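Local coordinates for protein TetR family transcriptional regulator (Streptomyces coelicolor, PDB 6SRN) that probably binds regulatory DNA as a TetR-family transcription factor and holds a furan carboxylic acid signalling molecule in its ligand pocket, at residues Glu83-Trp88 with Phe117-Met123; Leu103-Glu107 with Arg205-Phe209; Ala91-Ile95 with Glu108-Arg112. All coordinates share one frame; numbering follows the deposited sequence.

Interaction 1: Glu83-Trp88 with Phe117-Met123; sequences EHYARW and FRDDPVM. With LUB (4-(Hydroxymethyl)-2-propylfuran-3-carboxylic acid), chain B.
M123 reaches across to H84 and W88, touching a different neighbour at nearly every atom. Its CB lies beside F117 of its own segment, 3.8 Å from CD1, and CG lies near the R87 guanidinium. The bend at chi2 (-70°) brings SD to 3.5 Å from H84 O and to the edge of the indole in a Met-aromatic contact. W88 NE1 gives weak hydrogen bonds to both M123 SD and H84 O. A second bend, chi3 at -72°, sends M123 CE to 3.6 Å from W88 CZ2 and over the centre of the F117 ring, where a flexible thioether fits between flat groups. In this TetR-like fold H84, Y85 and F117 line the ligand pocket: F117 CZ lies 3.5 Å from C5 of the furan ligand, and Y85 OH gives a 2.6 Å hydrogen bond to its carboxylate O10. Further out, R87 is long enough to serve two acids. NE and NH2 both grip E83 OE2, while NH1 reaches D120 OD2 at 2.8 Å from above the carboxylate plane. D120 is also the N-cap of helix 121-131, its OD1 accepting from V122 N, and V122 CG1 lies over one guanidinium face, 3.6 Å from R87 NH2.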
loop_
_atom_site.group_PDB
_atom_site.type_symbol
_atom_site.label_atom_id
_atom_site.label_comp_id
_atom_site.label_asym_id
_atom_site.label_seq_id
_atom_site.Cartn_x
_atom_site.Cartn_y
_atom_site.Cartn_z
ATOM N N GLU A 83 7.965 -4.652 17.282
ATOM C CA GLU A 83 7.652 -3.617 18.226
ATOM C C GLU A 83 6.609 -2.667 17.661
ATOM O O GLU A 83 5.735 -2.201 18.387
ATOM C CB GLU A 83 8.935 -2.868 18.595
ATOM C CG GLU A 83 8.721 -1.577 19.332
ATOM C CD GLU A 83 7.854 -1.731 20.543
ATOM O OE1 GLU A 83 7.922 -2.795 21.190
ATOM O OE2 GLU A 83 7.120 -0.759 20.859
ATOM N N HIS A 84 6.713 -2.362 16.373
ATOM C CA HIS A 84 5.773 -1.381 15.790
ATOM C C HIS A 84 4.354 -1.951 15.734
ATOM O O HIS A 84 3.401 -1.182 15.620
ATOM C CB HIS A 84 6.342 -0.840 14.459
ATOM C CG HIS A 84 5.682 -1.297 13.189
ATOM N ND1 HIS A 84 5.731 -2.596 12.720
ATOM C CD2 HIS A 84 5.040 -0.598 12.236
ATOM C CE1 HIS A 84 5.120 -2.677 11.559
ATOM N NE2 HIS A 84 4.707 -1.470 11.229
ATOM N N TYR A 85 4.200 -3.262 15.875
ATOM C CA TYR A 85 2.876 -3.894 16.086
ATOM C C TYR A 85 2.484 -4.075 17.544
ATOM O O TYR A 85 1.313 -3.818 17.936
ATOM C CB TYR A 85 2.779 -5.243 15.388
ATOM C CG TYR A 85 2.871 -5.215 13.918
ATOM C CD1 TYR A 85 2.033 -4.415 13.124
ATOM C CD2 TYR A 85 3.790 -6.037 13.259
ATOM C CE1 TYR A 85 2.148 -4.411 11.749
ATOM C CE2 TYR A 85 3.884 -6.041 11.885
ATOM C CZ TYR A 85 3.052 -5.246 11.110
ATOM O OH TYR A 85 3.214 -5.252 9.738
ATOM N N ALA A 86 3.425 -4.509 18.373
ATOM C CA ALA A 86 3.105 -4.963 19.720
ATOM C C ALA A 86 2.678 -3.848 20.630
ATOM O O ALA A 86 2.051 -4.102 21.668
ATOM C CB ALA A 86 4.293 -5.690 20.323
ATOM N N ARG A 87 3.029 -2.623 20.301
ATOM C CA ARG A 87 2.633 -1.481 21.067
ATOM C C ARG A 87 1.116 -1.119 21.108
ATOM O O ARG A 87 0.654 -0.438 21.988
ATOM C CB ARG A 87 3.492 -0.296 20.636
ATOM C CG ARG A 87 3.390 0.106 19.169
ATOM C CD ARG A 87 4.195 1.369 18.910
ATOM N NE ARG A 87 5.598 1.224 19.259
ATOM C CZ ARG A 87 6.475 2.212 19.155
ATOM N NH1 ARG A 87 6.084 3.377 18.644
ATOM N NH2 ARG A 87 7.715 2.025 19.529
ATOM N N TRP A 88 0.353 -1.648 20.185
ATOM C CA TRP A 88 -1.005 -1.154 19.932
ATOM C C TRP A 88 -2.117 -1.693 20.830
ATOM O O TRP A 88 -3.026 -0.958 21.188
ATOM C CB TRP A 88 -1.316 -1.249 18.415
ATOM C CG TRP A 88 -0.461 -0.269 17.704
ATOM C CD1 TRP A 88 0.660 -0.532 16.983
ATOM C CD2 TRP A 88 -0.620 1.152 17.691
ATOM N NE1 TRP A 88 1.230 0.637 16.519
ATOM C CE2 TRP A 88 0.472 1.696 16.943
ATOM C CE3 TRP A 88 -1.557 2.025 18.249
ATOM C CZ2 TRP A 88 0.654 3.053 16.781
ATOM C CZ3 TRP A 88 -1.390 3.376 18.070
ATOM C CH2 TRP A 88 -0.295 3.885 17.305
ATOM N N PHE A 117 2.897 7.053 12.529
ATOM C CA PHE A 117 3.648 6.964 11.276
ATOM C C PHE A 117 4.240 8.313 10.888
ATOM O O PHE A 117 5.353 8.379 10.338
ATOM C CB PHE A 117 2.778 6.403 10.142
ATOM C CG PHE A 117 2.565 4.907 10.198
ATOM C CD1 PHE A 117 3.647 4.033 10.016
ATOM C CD2 PHE A 117 1.311 4.358 10.382
ATOM C CE1 PHE A 117 3.412 2.649 10.032
ATOM C CE2 PHE A 117 1.104 2.996 10.408
ATOM C CZ PHE A 117 2.155 2.128 10.230
ATOM N N ARG A 118 3.521 9.394 11.158
ATOM C CA ARG A 118 4.037 10.722 10.863
ATOM C C ARG A 118 5.322 11.069 11.632
ATOM O O ARG A 118 6.266 11.617 11.030
ATOM C CB ARG A 118 2.986 11.779 11.144
ATOM C CG ARG A 118 3.304 13.176 10.601
ATOM C CD ARG A 118 2.347 14.241 11.118
ATOM N NE ARG A 118 2.458 14.279 12.583
ATOM C CZ ARG A 118 1.522 14.676 13.444
ATOM N NH1 ARG A 118 0.369 15.172 13.046
ATOM N NH2 ARG A 118 1.727 14.543 14.731
ATOM N N ASP A 119 5.395 10.646 12.884
ATOM C CA ASP A 119 6.388 11.135 13.843
ATOM C C ASP A 119 7.429 10.146 14.345
ATOM O O ASP A 119 8.497 10.579 14.780
ATOM C CB ASP A 119 5.667 11.723 15.071
ATOM C CG ASP A 119 4.887 13.008 14.770
ATOM O OD1 ASP A 119 5.030 13.610 13.666
ATOM O OD2 ASP A 119 4.166 13.375 15.729
ATOM N N ASP A 120 7.095 8.859 14.394
ATOM C CA ASP A 120 7.826 7.923 15.248
ATOM C C ASP A 120 8.729 7.026 14.401
ATOM O O ASP A 120 8.250 6.281 13.568
ATOM C CB ASP A 120 6.844 7.063 16.063
ATOM C CG ASP A 120 7.528 6.238 17.096
ATOM O OD1 ASP A 120 8.676 5.797 16.868
ATOM O OD2 ASP A 120 6.883 5.976 18.159
ATOM N N PRO A 121 10.056 7.104 14.605
ATOM C CA PRO A 121 10.923 6.279 13.821
ATOM C C PRO A 121 10.624 4.785 13.855
ATOM O O PRO A 121 10.894 4.089 12.856
ATOM C CB PRO A 121 12.292 6.545 14.413
ATOM C CG PRO A 121 12.222 7.931 14.964
ATOM C CD PRO A 121 10.824 8.017 15.494
ATOM N N VAL A 122 10.179 4.255 14.987
ATOM C CA VAL A 122 9.904 2.804 15.034
ATOM C C VAL A 122 8.784 2.435 14.042
ATOM O O VAL A 122 8.835 1.383 13.392
ATOM C CB VAL A 122 9.587 2.333 16.463
ATOM C CG1 VAL A 122 9.202 0.854 16.479
ATOM C CG2 VAL A 122 10.784 2.593 17.352
ATOM N N MET A 123 7.756 3.288 13.959
ATOM C CA MET A 123 6.685 3.040 13.000
ATOM C C MET A 123 7.169 3.213 11.577
ATOM O O MET A 123 6.797 2.404 10.710
ATOM C CB MET A 123 5.516 3.970 13.291
ATOM C CG MET A 123 4.867 3.777 14.656
ATOM S SD MET A 123 3.951 2.206 14.756
ATOM C CE MET A 123 2.631 2.628 13.745
HETATM C C2 LUB B . -0.260 -0.815 8.453
HETATM C C4 LUB B . 1.804 -1.424 7.835
HETATM C C5 LUB B . 1.669 -0.122 7.565
HETATM C C6 LUB B . -1.710 -0.749 8.709
HETATM O O11 LUB B . -0.765 -3.507 9.409
HETATM C C9 LUB B . 0.300 -3.282 8.779
HETATM O O10 LUB B . 1.123 -4.223 8.486
HETATM C C3 LUB B . 0.619 -1.946 8.316
HETATM C C12 LUB B . 3.162 -2.097 7.712
HETATM O O13 LUB B . 3.020 -3.293 6.909
HETATM O O1 LUB B . 0.344 0.273 7.815
HETATM C C7 LUB B . -1.911 0.000 10.032
HETATM C C8 LUB B . -3.364 0.077 10.432
HETATM O O HOH W 1 9.159 4.491 19.457
#

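Interaction 2: Leu103-Glu107 with Arg205-Phe209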
loop_
_atom_site.group_PDB
_atom_site.type_symbol
_atom_site.label_atom_id
_atom_site.label_comp_id
_atom_site.label_asym_id
_atom_site.label_seq_id
_atom_site.Cartn_x
_atom_site.Cartn_y
_atom_site.Cartn_z
ATOM N N LEU A 103 -16.966 1.951 17.999
ATOM C CA LEU A 103 -16.539 2.526 16.737
ATOM C C LEU A 103 -15.587 3.723 16.960
ATOM O O LEU A 103 -14.648 3.898 16.200
ATOM C CB LEU A 103 -17.739 3.018 15.942
ATOM C CG LEU A 103 -18.139 2.342 14.654
ATOM C CD1 LEU A 103 -18.994 3.344 13.874
ATOM C CD2 LEU A 103 -16.979 1.794 13.887
ATOM N N GLU A 104 -15.822 4.528 18.003
ATOM C CA GLU A 104 -14.898 5.635 18.360
ATOM C C GLU A 104 -13.529 5.101 18.772
ATOM O O GLU A 104 -12.532 5.758 18.537
ATOM C CB GLU A 104 -15.454 6.396 19.552
ATOM C CG GLU A 104 -16.568 7.327 19.153
ATOM C CD GLU A 104 -17.116 8.025 20.372
ATOM O OE1 GLU A 104 -17.010 7.432 21.485
ATOM O OE2 GLU A 104 -17.556 9.173 20.246
ATOM N N THR A 105 -13.484 3.905 19.335
ATOM C CA THR A 105 -12.215 3.273 19.723
ATOM C C THR A 105 -11.431 2.970 18.451
ATOM O O THR A 105 -10.211 3.258 18.384
ATOM C CB THR A 105 -12.465 2.006 20.549
ATOM O OG1 THR A 105 -13.106 2.374 21.796
ATOM C CG2 THR A 105 -11.206 1.212 20.824
ATOM N N VAL A 106 -12.089 2.373 17.469
ATOM C CA VAL A 106 -11.439 2.095 16.161
ATOM C C VAL A 106 -10.951 3.406 15.531
ATOM O O VAL A 106 -9.798 3.512 15.074
ATOM C CB VAL A 106 -12.396 1.400 15.206
ATOM C CG1 VAL A 106 -11.761 1.159 13.850
ATOM C CG2 VAL A 106 -12.873 0.060 15.764
ATOM N N GLU A 107 -11.790 4.446 15.509
ATOM C CA GLU A 107 -11.408 5.728 14.972
ATOM C C GLU A 107 -10.163 6.290 15.654
ATOM O O GLU A 107 -9.235 6.763 14.965
ATOM C CB GLU A 107 -12.515 6.747 15.128
ATOM C CG GLU A 107 -13.678 6.617 14.210
ATOM C CD GLU A 107 -14.552 7.824 14.489
ATOM O OE1 GLU A 107 -14.150 8.973 14.079
ATOM O OE2 GLU A 107 -15.526 7.630 15.216
ATOM N N ARG A 205 -11.105 8.558 5.911
ATOM C CA ARG A 205 -11.821 8.162 7.141
ATOM C C ARG A 205 -13.251 8.688 7.107
ATOM O O ARG A 205 -14.213 7.973 7.487
ATOM C CB ARG A 205 -11.033 8.770 8.273
ATOM C CG ARG A 205 -11.416 8.690 9.700
ATOM C CD ARG A 205 -10.548 9.807 10.265
ATOM N NE ARG A 205 -11.352 10.915 10.707
ATOM C CZ ARG A 205 -12.195 10.829 11.721
ATOM N NH1 ARG A 205 -12.357 9.673 12.375
ATOM N NH2 ARG A 205 -12.873 11.889 12.088
ATOM N N GLU A 206 -13.445 9.903 6.613
ATOM C CA GLU A 206 -14.813 10.440 6.563
ATOM C C GLU A 206 -15.722 9.531 5.729
ATOM O O GLU A 206 -16.879 9.220 6.125
ATOM C CB GLU A 206 -14.814 11.893 6.065
ATOM C CG GLU A 206 -16.167 12.592 6.249
ATOM C CD GLU A 206 -17.220 12.272 5.206
ATOM O OE1 GLU A 206 -16.925 11.882 4.044
ATOM O OE2 GLU A 206 -18.431 12.478 5.548
ATOM N N LEU A 207 -15.217 9.071 4.603
ATOM C CA LEU A 207 -15.999 8.146 3.789
ATOM C C LEU A 207 -16.188 6.792 4.481
ATOM O O LEU A 207 -17.292 6.259 4.548
ATOM C CB LEU A 207 -15.293 7.895 2.461
ATOM C CG LEU A 207 -15.031 9.091 1.559
ATOM C CD1 LEU A 207 -14.225 8.652 0.344
ATOM C CD2 LEU A 207 -16.325 9.741 1.130
ATOM N N MET A 208 -15.110 6.222 5.006
ATOM C CA MET A 208 -15.202 4.876 5.572
ATOM C C MET A 208 -16.125 4.862 6.753
ATOM O O MET A 208 -16.940 3.958 6.853
ATOM C CB MET A 208 -13.826 4.377 5.974
ATOM C CG MET A 208 -12.930 4.397 4.766
ATOM S SD MET A 208 -13.180 2.984 3.721
ATOM C CE MET A 208 -12.650 1.545 4.707
ATOM N N PHE A 209 -15.995 5.821 7.660
ATOM C CA PHE A 209 -16.850 5.805 8.851
ATOM C C PHE A 209 -18.281 6.235 8.555
ATOM O O PHE A 209 -19.184 5.733 9.211
ATOM C CB PHE A 209 -16.207 6.552 10.002
ATOM C CG PHE A 209 -15.106 5.777 10.618
ATOM C CD1 PHE A 209 -15.346 4.816 11.603
ATOM C CD2 PHE A 209 -13.830 5.911 10.117
ATOM C CE1 PHE A 209 -14.295 4.047 12.106
ATOM C CE2 PHE A 209 -12.801 5.165 10.642
ATOM C CZ PHE A 209 -13.033 4.223 11.600
HETATM O O HOH W 2 -9.489 8.064 12.610
#
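The ring of F209 carries the aliphatic part of E107 on one face, with CG 3.5 Å from the ring centroid and 17° off its normal, a CH-pi contact. At the ring's edge, near its plane, come L103 CD2 and V106 CG1, the former 3.9 Å from F209 CE1 and the latter 4.0 Å from CZ. The guanidinium of R205 is met at its own edge by E107 OE1. These groups join two nearly antiparallel helical segments of the all-helical TetR-like C-terminal domain, their axes 12.3 Å apart and their directions at 156°. Such a wide spacing suits a large phenyl group, which fills the gap together with branched aliphatic side chains, while L177 of helix 170-192 also packs on both V106 and F209. Glutamate suits its place by doing two jobs: its first torsion sets the CG methylene on the ring, and the extended chi2 (-175°) carries the carboxylate onward to the arginine. The salt bridge is short, R205 NH1 to E107 OE1 2.6 Å, and uses the anti lone pair; the two flat groups lie nearly coplanar. Q202 accepts from R205 NE and so steadies the guanidinium. On helix 197-212 M208 packs against M208 of the second subunit. A water donates to E107 O at 2.7 Å and accepts a weak bond from R205 NH1.

Interaction 3: Ala91-Ile95 with Glu108-Arg112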
loop_
_atom_site.group_PDB
_atom_site.type_symbol
_atom_site.label_atom_id
_atom_site.label_comp_id
_atom_site.label_asym_id
_atom_site.label_seq_id
_atom_site.Cartn_x
_atom_site.Cartn_y
_atom_site.Cartn_z
ATOM N N ALA A 91 -2.502 0.579 23.731
ATOM C CA ALA A 91 -3.136 1.839 23.316
ATOM C C ALA A 91 -4.635 1.640 23.272
ATOM O O ALA A 91 -5.423 2.489 23.706
ATOM C CB ALA A 91 -2.605 2.285 21.967
ATOM N N MET A 92 -5.074 0.499 22.752
ATOM C CA MET A 92 -6.511 0.249 22.673
ATOM C C MET A 92 -7.141 0.131 24.043
ATOM O O MET A 92 -8.231 0.629 24.261
ATOM C CB MET A 92 -6.849 -0.961 21.802
ATOM C CG MET A 92 -8.253 -0.830 21.196
ATOM S SD MET A 92 -8.548 -1.940 19.803
ATOM C CE MET A 92 -8.863 -3.326 20.826
ATOM N N GLU A 93 -6.389 -0.474 24.978
ATOM C CA GLU A 93 -6.833 -0.567 26.360
ATOM C C GLU A 93 -6.926 0.805 27.003
ATOM O O GLU A 93 -7.874 1.075 27.716
ATOM C CB GLU A 93 -5.904 -1.498 27.165
ATOM C CG GLU A 93 -6.345 -1.758 28.610
ATOM C CD GLU A 93 -7.667 -2.520 28.723
ATOM O OE1 GLU A 93 -8.269 -2.946 27.698
ATOM O OE2 GLU A 93 -8.140 -2.673 29.871
ATOM N N GLU A 94 -5.956 1.670 26.742
ATOM C CA GLU A 94 -5.985 3.033 27.301
ATOM C C GLU A 94 -7.254 3.797 26.826
ATOM O O GLU A 94 -7.878 4.538 27.580
ATOM C CB GLU A 94 -4.718 3.753 26.849
ATOM C CG GLU A 94 -4.534 5.180 27.337
ATOM C CD GLU A 94 -3.319 5.817 26.699
ATOM O OE1 GLU A 94 -2.271 5.136 26.589
ATOM O OE2 GLU A 94 -3.408 6.990 26.292
ATOM N N ILE A 95 -7.611 3.591 25.561
ATOM C CA ILE A 95 -8.783 4.241 24.986
ATOM C C ILE A 95 -10.093 3.647 25.545
ATOM O O ILE A 95 -11.060 4.337 25.906
ATOM C CB ILE A 95 -8.739 4.123 23.442
ATOM C CG1 ILE A 95 -7.581 4.952 22.881
ATOM C CG2 ILE A 95 -10.041 4.599 22.843
ATOM C CD1 ILE A 95 -7.121 4.536 21.518
ATOM N N GLU A 108 -10.142 6.266 16.992
ATOM C CA GLU A 108 -9.046 6.889 17.714
ATOM C C GLU A 108 -7.757 6.066 17.543
ATOM O O GLU A 108 -6.648 6.635 17.489
ATOM C CB GLU A 108 -9.379 7.100 19.183
ATOM C CG GLU A 108 -8.274 7.753 19.986
ATOM C CD GLU A 108 -7.763 9.106 19.508
ATOM O OE1 GLU A 108 -8.427 9.780 18.684
ATOM O OE2 GLU A 108 -6.675 9.483 20.005
ATOM N N MET A 109 -7.869 4.746 17.471
ATOM C CA MET A 109 -6.672 3.941 17.182
ATOM C C MET A 109 -6.025 4.334 15.870
ATOM O O MET A 109 -4.798 4.464 15.768
ATOM C CB MET A 109 -7.037 2.460 17.167
ATOM C CG MET A 109 -7.307 1.936 18.563
ATOM S SD MET A 109 -5.829 1.751 19.528
ATOM C CE MET A 109 -5.081 0.338 18.718
ATOM N N LEU A 110 -6.843 4.521 14.837
ATOM C CA LEU A 110 -6.303 4.852 13.514
ATOM C C LEU A 110 -5.779 6.314 13.487
ATOM O O LEU A 110 -4.776 6.614 12.842
ATOM C CB LEU A 110 -7.316 4.554 12.385
ATOM C CG LEU A 110 -7.621 3.051 12.267
ATOM C CD1 LEU A 110 -8.816 2.883 11.328
ATOM C CD2 LEU A 110 -6.422 2.264 11.736
ATOM N N HIS A 111 -6.426 7.206 14.204
ATOM C CA HIS A 111 -5.886 8.562 14.414
ATOM C C HIS A 111 -4.498 8.483 15.018
ATOM O O HIS A 111 -3.547 9.104 14.522
ATOM C CB HIS A 111 -6.853 9.279 15.369
ATOM C CG HIS A 111 -6.491 10.681 15.712
ATOM N ND1 HIS A 111 -7.037 11.309 16.820
ATOM C CD2 HIS A 111 -5.586 11.541 15.205
ATOM C CE1 HIS A 111 -6.545 12.548 16.899
ATOM N NE2 HIS A 111 -5.676 12.719 15.915
ATOM N N ARG A 112 -4.353 7.714 16.089
ATOM C CA ARG A 112 -3.078 7.582 16.732
ATOM C C ARG A 112 -2.033 6.910 15.813
ATOM O O ARG A 112 -0.867 7.295 15.804
ATOM C CB ARG A 112 -3.253 6.799 18.047
ATOM C CG ARG A 112 -3.872 7.627 19.140
ATOM C CD ARG A 112 -3.932 6.908 20.465
ATOM N NE ARG A 112 -4.789 7.667 21.375
ATOM C CZ ARG A 112 -4.869 7.481 22.682
ATOM N NH1 ARG A 112 -4.145 6.545 23.277
ATOM N NH2 ARG A 112 -5.699 8.255 23.393
HETATM O O HOH W 3 -6.037 8.550 26.007
#
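I95 and R112 approach from opposite directions, and the isoleucine CG1 settles over the centre of one guanidinium face, 3.7 Å from R112 CZ. The N-H groups of the arginine point outward in the guanidinium plane, where they meet two acids and a water. E94 OE2 takes a weak bond from NH1 at 3.1 Å, the carboxylate turned 56° from the guanidinium plane, and a water links the same oxygen to NH2. E108, one turn back on the arginine's own helix, receives NE at 3.0 Å on the anti lone pair of OE2, while its OE1 accepts from H111 ND1. The bend of E108 at chi2 (57°) turns its acid to reach both partners, and its CG still touches I95 CD1. Deeper in, M109 crosses M92 at about a right angle. M109 SD packs 3.7 Å from M92 CB and equally far from I95 CD1; a flexible thioether chain with a large, polarisable sulfur suits the gap between helix segments whose axes approach to 10.5 Å at 131°. Helix 88-96 thus lies across helix 102-119, and helix 145-161 packs against the methionines, W147 and L150 on M109, L150 and P154 on M92.

How the interactions relate
Helix 102-119 is the common element: interaction 2 uses its beginning, interaction 3 its middle and interaction 1 its end. Interactions 1 and 3 have centres 13 Å apart and touch through W88, whose O lies 3.5 Å from M109 CE. Interaction 3 is nested within the loop closed by interaction 1. Interactions 2 and 3, 12 Å between centres, meet where T105 CG2 packs 3.6 Å from M92 CG. Interactions 1 and 2 do not touch, their nearest atoms being about 8 Å apart. The furan ligand is lined directly by interaction 1, and L110 of interaction 3 touches it too, whereas the V106 side chain in interaction 2 stays about 9 Å away.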